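Local atomic coordinates of structure-specific endonuclease subunit SLX1 (Candida glabrata, PDB entry 4XLG), a protein that probably cuts branched DNA as the catalytic subunit of the SLX1-SLX4 structure-specific endonuclease, nicking duplex DNA close to junctions with single strands. Residues B[12-17]-B[60-65]; B[35-40]-B[185-190]. The protein carries 1 engineered substitution. All blocks are in the same frame, centred on the assembly; numbering follows the deposited sequence.

Contact 1: B[12-17]-B[60-65]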
loop_
_atom_site.group_PDB
_atom_site.type_symbol
_atom_site.label_atom_id
_atom_site.label_comp_id
_atom_site.label_asym_id
_atom_site.label_seq_id
_atom_site.Cartn_x
_atom_site.Cartn_y
_atom_site.Cartn_z
ATOM N N GLY B 12 -0.304 -3.703 7.020
ATOM C CA GLY B 12 -1.218 -2.622 7.346
ATOM C C GLY B 12 -0.644 -1.790 8.486
ATOM O O GLY B 12 0.144 -2.273 9.305
ATOM N N CYS B 13 -1.049 -0.525 8.500
ATOM C CA CYS B 13 -0.746 0.399 9.607
ATOM C C CYS B 13 -2.034 0.613 10.387
ATOM O O CYS B 13 -3.004 1.105 9.824
ATOM C CB CYS B 13 -0.283 1.767 9.108
ATOM S SG CYS B 13 1.342 1.801 8.371
ATOM N N TYR B 14 -2.009 0.289 11.679
ATOM C CA TYR B 14 -3.229 0.247 12.490
ATOM C C TYR B 14 -3.227 1.298 13.555
ATOM O O TYR B 14 -2.184 1.777 14.023
ATOM C CB TYR B 14 -3.421 -1.139 13.152
ATOM C CG TYR B 14 -2.191 -1.599 13.986
ATOM C CD1 TYR B 14 -2.064 -1.259 15.348
ATOM C CD2 TYR B 14 -1.146 -2.357 13.374
ATOM C CE1 TYR B 14 -0.958 -1.678 16.097
ATOM C CE2 TYR B 14 -0.042 -2.818 14.127
ATOM C CZ TYR B 14 0.022 -2.442 15.509
ATOM O OH TYR B 14 1.099 -2.844 16.228
ATOM N N LEU B 15 -4.461 1.668 13.930
ATOM C CA LEU B 15 -4.663 2.573 15.070
ATOM C C LEU B 15 -5.431 1.813 16.162
ATOM O O LEU B 15 -6.498 1.229 15.880
ATOM C CB LEU B 15 -5.464 3.804 14.617
ATOM C CG LEU B 15 -5.878 4.773 15.746
ATOM C CD1 LEU B 15 -4.633 5.410 16.419
ATOM C CD2 LEU B 15 -6.861 5.844 15.200
ATOM N N LEU B 16 -4.859 1.785 17.363
ATOM C CA LEU B 16 -5.522 1.158 18.521
ATOM C C LEU B 16 -6.033 2.272 19.403
ATOM O O LEU B 16 -5.414 3.316 19.503
ATOM C CB LEU B 16 -4.556 0.307 19.361
ATOM C CG LEU B 16 -3.701 -0.725 18.610
ATOM C CD1 LEU B 16 -2.816 -1.478 19.711
ATOM C CD2 LEU B 16 -4.646 -1.684 17.796
ATOM N N GLN B 17 -7.165 2.014 20.040
ATOM C CA GLN B 17 -7.688 2.893 21.066
ATOM C C GLN B 17 -7.970 2.032 22.282
ATOM O O GLN B 17 -8.681 1.051 22.182
ATOM C CB GLN B 17 -8.970 3.566 20.576
ATOM C CG GLN B 17 -9.566 4.555 21.666
ATOM C CD GLN B 17 -10.837 5.263 21.154
ATOM O OE1 GLN B 17 -11.401 4.894 20.108
ATOM N NE2 GLN B 17 -11.277 6.255 21.894
ATOM N N TRP B 60 -6.791 -3.304 24.124
ATOM C CA TRP B 60 -6.934 -2.307 23.079
ATOM C C TRP B 60 -8.008 -2.741 22.106
ATOM O O TRP B 60 -8.105 -3.927 21.777
ATOM C CB TRP B 60 -5.614 -2.196 22.293
ATOM C CG TRP B 60 -4.441 -1.721 23.052
ATOM C CD1 TRP B 60 -3.465 -2.507 23.647
ATOM C CD2 TRP B 60 -4.029 -0.371 23.216
ATOM N NE1 TRP B 60 -2.484 -1.696 24.185
ATOM C CE2 TRP B 60 -2.796 -0.387 23.913
ATOM C CE3 TRP B 60 -4.582 0.857 22.828
ATOM C CZ2 TRP B 60 -2.093 0.786 24.231
ATOM C CZ3 TRP B 60 -3.885 2.040 23.140
ATOM C CH2 TRP B 60 -2.659 2.000 23.836
ATOM N N GLU B 61 -8.718 -1.775 21.527
ATOM C CA GLU B 61 -9.577 -2.031 20.352
ATOM C C GLU B 61 -8.831 -1.579 19.088
ATOM O O GLU B 61 -8.302 -0.469 19.072
ATOM C CB GLU B 61 -10.909 -1.202 20.473
ATOM C CG GLU B 61 -11.838 -1.379 19.247
ATOM C CD GLU B 61 -13.000 -0.379 19.255
ATOM O OE1 GLU B 61 -13.001 0.566 20.078
ATOM O OE2 GLU B 61 -13.926 -0.553 18.416
ATOM N N MET B 62 -8.723 -2.438 18.062
ATOM C CA MET B 62 -8.153 -1.935 16.804
ATOM C C MET B 62 -9.279 -1.206 16.078
ATOM O O MET B 62 -10.207 -1.833 15.610
ATOM C CB MET B 62 -7.579 -3.092 15.960
ATOM C CG MET B 62 -6.905 -2.540 14.652
ATOM S SD MET B 62 -6.125 -3.891 13.717
ATOM C CE MET B 62 -4.772 -4.304 14.818
ATOM N N VAL B 63 -9.197 0.125 15.964
ATOM C CA VAL B 63 -10.349 0.810 15.407
ATOM C C VAL B 63 -10.271 1.040 13.901
ATOM O O VAL B 63 -11.311 1.238 13.231
ATOM C CB VAL B 63 -10.586 2.193 16.126
ATOM C CG1 VAL B 63 -10.956 1.926 17.632
ATOM C CG2 VAL B 63 -9.379 3.170 16.030
ATOM N N ALA B 64 -9.048 1.043 13.366
ATOM C CA ALA B 64 -8.862 1.287 11.921
ATOM C C ALA B 64 -7.558 0.671 11.474
ATOM O O ALA B 64 -6.624 0.525 12.267
ATOM C CB ALA B 64 -8.858 2.803 11.584
ATOM N N ILE B 65 -7.484 0.334 10.189
ATOM C CA ILE B 65 -6.195 -0.100 9.662
ATOM C C ILE B 65 -6.148 0.372 8.187
ATOM O O ILE B 65 -7.168 0.336 7.486
ATOM C CB ILE B 65 -5.981 -1.639 9.805
ATOM C CG1 ILE B 65 -4.525 -2.027 9.407
ATOM C CG2 ILE B 65 -7.048 -2.469 8.987
ATOM C CD1 ILE B 65 -4.241 -3.512 9.926
HETATM O O HOH W 1 -13.632 3.211 19.762
HETATM O O HOH W 2 -11.818 1.596 22.321
#
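Leu16 CD1 sits over one face of the Trp60 indole, a CH-pi contact with the methyl 3.9 Å from the centroid of the five-membered ring, while at the indole edge, near its plane, Gln17 C approaches Trp60 CE3. This is the antiparallel pairing of strands 12-18 and 60-67 in the sheet of the GIY-YIG nuclease domain, interrupted by a classic beta bulge: Val63 and Ala64 both face Leu15. Met62 SD lies 5.5 Å from the centroid of the Tyr14 ring, obliquely, a Met-aromatic contact, and Met62 CE touches Tyr14 CB and CG; the Tyr14 hydroxyl bonds to His40 and Arg36. Leu16 CG lies anti to the carbonyl carbon (chi1 -51°), and from it the two methyls part, CD1 to the indole and CD2 to Met62 CB, 3.7 Å away. Leu15 N donates to Ala64 O and Leu15 O accepts from Val63 N, so one residue bonds to both members of the bulge. Past it the strands regain their pairing through two bonds of 2.9 Å, Gln17 N to Glu61 O and Glu61 N to Gln17 O. Tyr14, Leu16, Met62 and Ile65 share the sheet face covered by helix 33-41; Leu15 lies on the opposite face and reaches Trp82 of helix 72-84. On that second face Leu15 CD2 packs 3.8 Å from Val63 CG2. Gln17 and Glu61, both extended, are joined by a water that donates to Gln17 OE1 at 2.8 Å and to Glu61 OE1 at 2.7 Å; Gln17 NE2 goes to Arg22 O and Glu61 OE2 to Asn134 ND2.

Contact 2: B[35-40]-B[185-190]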
loop_
_atom_site.group_PDB
_atom_site.type_symbol
_atom_site.label_atom_id
_atom_site.label_comp_id
_atom_site.label_asym_id
_atom_site.label_seq_id
_atom_site.Cartn_x
_atom_site.Cartn_y
_atom_site.Cartn_z
ATOM N N ARG B 35 -2.551 -11.591 15.026
ATOM C CA ARG B 35 -1.473 -11.984 15.908
ATOM C C ARG B 35 -0.941 -10.739 16.679
ATOM O O ARG B 35 -0.684 -10.786 17.908
ATOM C CB ARG B 35 -0.353 -12.604 15.080
ATOM C CG ARG B 35 0.800 -13.094 15.948
ATOM C CD ARG B 35 1.746 -13.948 15.059
ATOM N NE ARG B 35 2.696 -14.514 16.004
ATOM C CZ ARG B 35 3.796 -13.864 16.368
ATOM N NH1 ARG B 35 4.622 -14.394 17.273
ATOM N NH2 ARG B 35 4.074 -12.699 15.771
ATOM N N ARG B 36 -0.836 -9.640 15.942
ATOM C CA ARG B 36 -0.299 -8.397 16.569
ATOM C C ARG B 36 -1.217 -7.903 17.665
ATOM O O ARG B 36 -0.764 -7.501 18.746
ATOM C CB ARG B 36 -0.126 -7.310 15.536
ATOM C CG ARG B 36 0.376 -5.932 16.125
ATOM C CD ARG B 36 1.718 -6.075 16.854
ATOM N NE ARG B 36 2.751 -6.549 15.926
ATOM C CZ ARG B 36 3.314 -5.782 15.005
ATOM N NH1 ARG B 36 4.189 -6.337 14.156
ATOM N NH2 ARG B 36 3.089 -4.467 14.955
ATOM N N LEU B 37 -2.521 -7.887 17.394
ATOM C CA LEU B 37 -3.433 -7.451 18.443
ATOM C C LEU B 37 -3.385 -8.388 19.657
ATOM O O LEU B 37 -3.419 -7.919 20.795
ATOM C CB LEU B 37 -4.857 -7.327 17.841
ATOM C CG LEU B 37 -5.930 -6.734 18.756
ATOM C CD1 LEU B 37 -5.513 -5.334 19.281
ATOM C CD2 LEU B 37 -7.223 -6.662 17.870
ATOM N N ARG B 38 -3.253 -9.716 19.464
ATOM C CA ARG B 38 -3.048 -10.578 20.643
ATOM C C ARG B 38 -1.793 -10.234 21.438
ATOM O O ARG B 38 -1.795 -10.366 22.665
ATOM C CB ARG B 38 -2.914 -12.111 20.295
ATOM C CG ARG B 38 -4.133 -12.778 19.713
ATOM C CD ARG B 38 -3.966 -14.371 19.820
ATOM N NE ARG B 38 -2.753 -14.839 19.129
ATOM C CZ ARG B 38 -2.740 -15.077 17.819
ATOM N NH1 ARG B 38 -3.864 -14.903 17.121
ATOM N NH2 ARG B 38 -1.635 -15.480 17.217
ATOM N N GLN B 39 -0.714 -9.904 20.728
ATOM C CA GLN B 39 0.561 -9.537 21.403
ATOM C C GLN B 39 0.352 -8.236 22.206
ATOM O O GLN B 39 0.817 -8.109 23.341
ATOM C CB GLN B 39 1.669 -9.348 20.393
ATOM C CG GLN B 39 2.167 -10.727 19.835
ATOM C CD GLN B 39 3.201 -10.502 18.749
ATOM O OE1 GLN B 39 2.938 -9.817 17.758
ATOM N NE2 GLN B 39 4.406 -10.982 18.985
ATOM N N HIS B 40 -0.339 -7.282 21.612
ATOM C CA HIS B 40 -0.590 -6.023 22.364
ATOM C C HIS B 40 -1.482 -6.257 23.581
ATOM O O HIS B 40 -1.329 -5.587 24.637
ATOM C CB HIS B 40 -1.258 -4.936 21.468
ATOM C CG HIS B 40 -0.318 -4.293 20.493
ATOM N ND1 HIS B 40 0.849 -3.661 20.884
ATOM C CD2 HIS B 40 -0.418 -4.102 19.159
ATOM C CE1 HIS B 40 1.450 -3.159 19.822
ATOM N NE2 HIS B 40 0.679 -3.372 18.770
ATOM N N LYS B 185 -15.368 -9.040 20.329
ATOM C CA LYS B 185 -16.044 -8.704 19.069
ATOM C C LYS B 185 -15.083 -8.036 18.106
ATOM O O LYS B 185 -15.085 -8.344 16.899
ATOM C CB LYS B 185 -17.261 -7.796 19.296
ATOM C CG LYS B 185 -18.508 -8.568 19.813
ATOM C CD LYS B 185 -19.657 -7.607 20.110
ATOM C CE LYS B 185 -20.971 -8.351 20.370
ATOM N NZ LYS B 185 -20.771 -9.512 21.274
ATOM N N ASN B 186 -14.259 -7.132 18.633
ATOM C CA ASN B 186 -13.274 -6.463 17.779
ATOM C C ASN B 186 -12.285 -7.491 17.184
ATOM O O ASN B 186 -11.954 -7.429 16.004
ATOM C CB ASN B 186 -12.533 -5.403 18.593
ATOM C CG ASN B 186 -11.384 -4.719 17.806
ATOM O OD1 ASN B 186 -10.211 -4.855 18.154
ATOM N ND2 ASN B 186 -11.764 -3.927 16.782
ATOM N N MET B 187 -11.841 -8.452 17.979
ATOM C CA MET B 187 -10.900 -9.495 17.448
ATOM C C MET B 187 -11.546 -10.222 16.272
ATOM O O MET B 187 -10.859 -10.525 15.287
ATOM C CB MET B 187 -10.552 -10.567 18.521
ATOM C CG MET B 187 -9.525 -10.048 19.534
ATOM S SD MET B 187 -7.849 -9.815 18.738
ATOM C CE MET B 187 -7.426 -11.429 18.193
ATOM N N GLU B 188 -12.821 -10.515 16.403
ATOM C CA GLU B 188 -13.520 -11.293 15.360
ATOM C C GLU B 188 -13.555 -10.416 14.075
ATOM O O GLU B 188 -13.376 -10.920 12.957
ATOM C CB GLU B 188 -14.952 -11.708 15.784
ATOM C CG GLU B 188 -15.458 -12.681 14.774
ATOM C CD GLU B 188 -14.577 -13.950 14.795
ATOM O OE1 GLU B 188 -14.087 -14.427 13.728
ATOM O OE2 GLU B 188 -14.333 -14.429 15.926
ATOM N N LEU B 189 -13.815 -9.104 14.231
ATOM C CA LEU B 189 -13.840 -8.214 13.045
ATOM C C LEU B 189 -12.473 -8.152 12.343
ATOM O O LEU B 189 -12.391 -8.102 11.099
ATOM C CB LEU B 189 -14.249 -6.769 13.435
ATOM C CG LEU B 189 -15.653 -6.711 14.034
ATOM C CD1 LEU B 189 -15.923 -5.209 14.490
ATOM C CD2 LEU B 189 -16.725 -7.112 13.065
ATOM N N VAL B 190 -11.407 -8.096 13.146
ATOM C CA VAL B 190 -10.046 -7.987 12.603
ATOM C C VAL B 190 -9.729 -9.337 11.895
ATOM O O VAL B 190 -9.185 -9.348 10.765
ATOM C CB VAL B 190 -8.993 -7.691 13.699
ATOM C CG1 VAL B 190 -7.526 -7.781 13.127
ATOM C CG2 VAL B 190 -9.207 -6.262 14.304
#
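Asn186 OD1 accepts a hydrogen bond from Met62 N of the neighbouring strand, and across this contact the same oxygen lies 3.5 Å from Leu37 CD2. The arrangement is a nearly antiparallel packing of two helices, 33-41 of the GIY-YIG domain and the long helix 176-213, with 154° between the directions of their short segments. The axes stay 10.8 Å apart, and side chains alone bridge the gap. Leu37 points at the other helix with CG anti to its backbone N (chi1 -174°), and its CD2 methyl meets Asn186, Met187 and Val190. Met187 runs past Leu37 in the opposite direction; the bend at chi2 (-69°) carries SD to a close 3.3 Å from Leu37 CD2, and the one at chi3 sets CE. Val190 CG2 touches the same leucine methyl, Leu37 CD2, more loosely, at 4.1 Å. On the sheet side, Leu37 also rests on Leu16 and Met62, and Val190 on Met62 and Pro33, so this interface is continuous with the packing of helix 33-41 on the sheet. Toward solvent the exposed Arg38 crosses Met187 at about a right angle, using its aliphatic stem: Arg38 CG lies 3.9 Å from Met187 CE.

How the contacts relate
From the N terminus the chain runs through strand 12-18, then strand 25-30 and helix 33-41, before strand 60-67 returns beside the first strand; contact 1 closes that loop. Contact 2 starts within it, at helix 33-41, and closes a much longer one, with 144 residues between its segments, when helix 176-213 arrives. The two loops therefore cross. The centres of contacts 1 and 2 are about 9 Å apart. Both helices lie side by side on the face of the strand pair that carries Leu16 and Met62. Leu16 CD1 packs against His40 CD2 of the short helix; the long helix, besides its bond to strand 60-67, brings Asn186 ND2 to 3.5 Å from Glu61 CG.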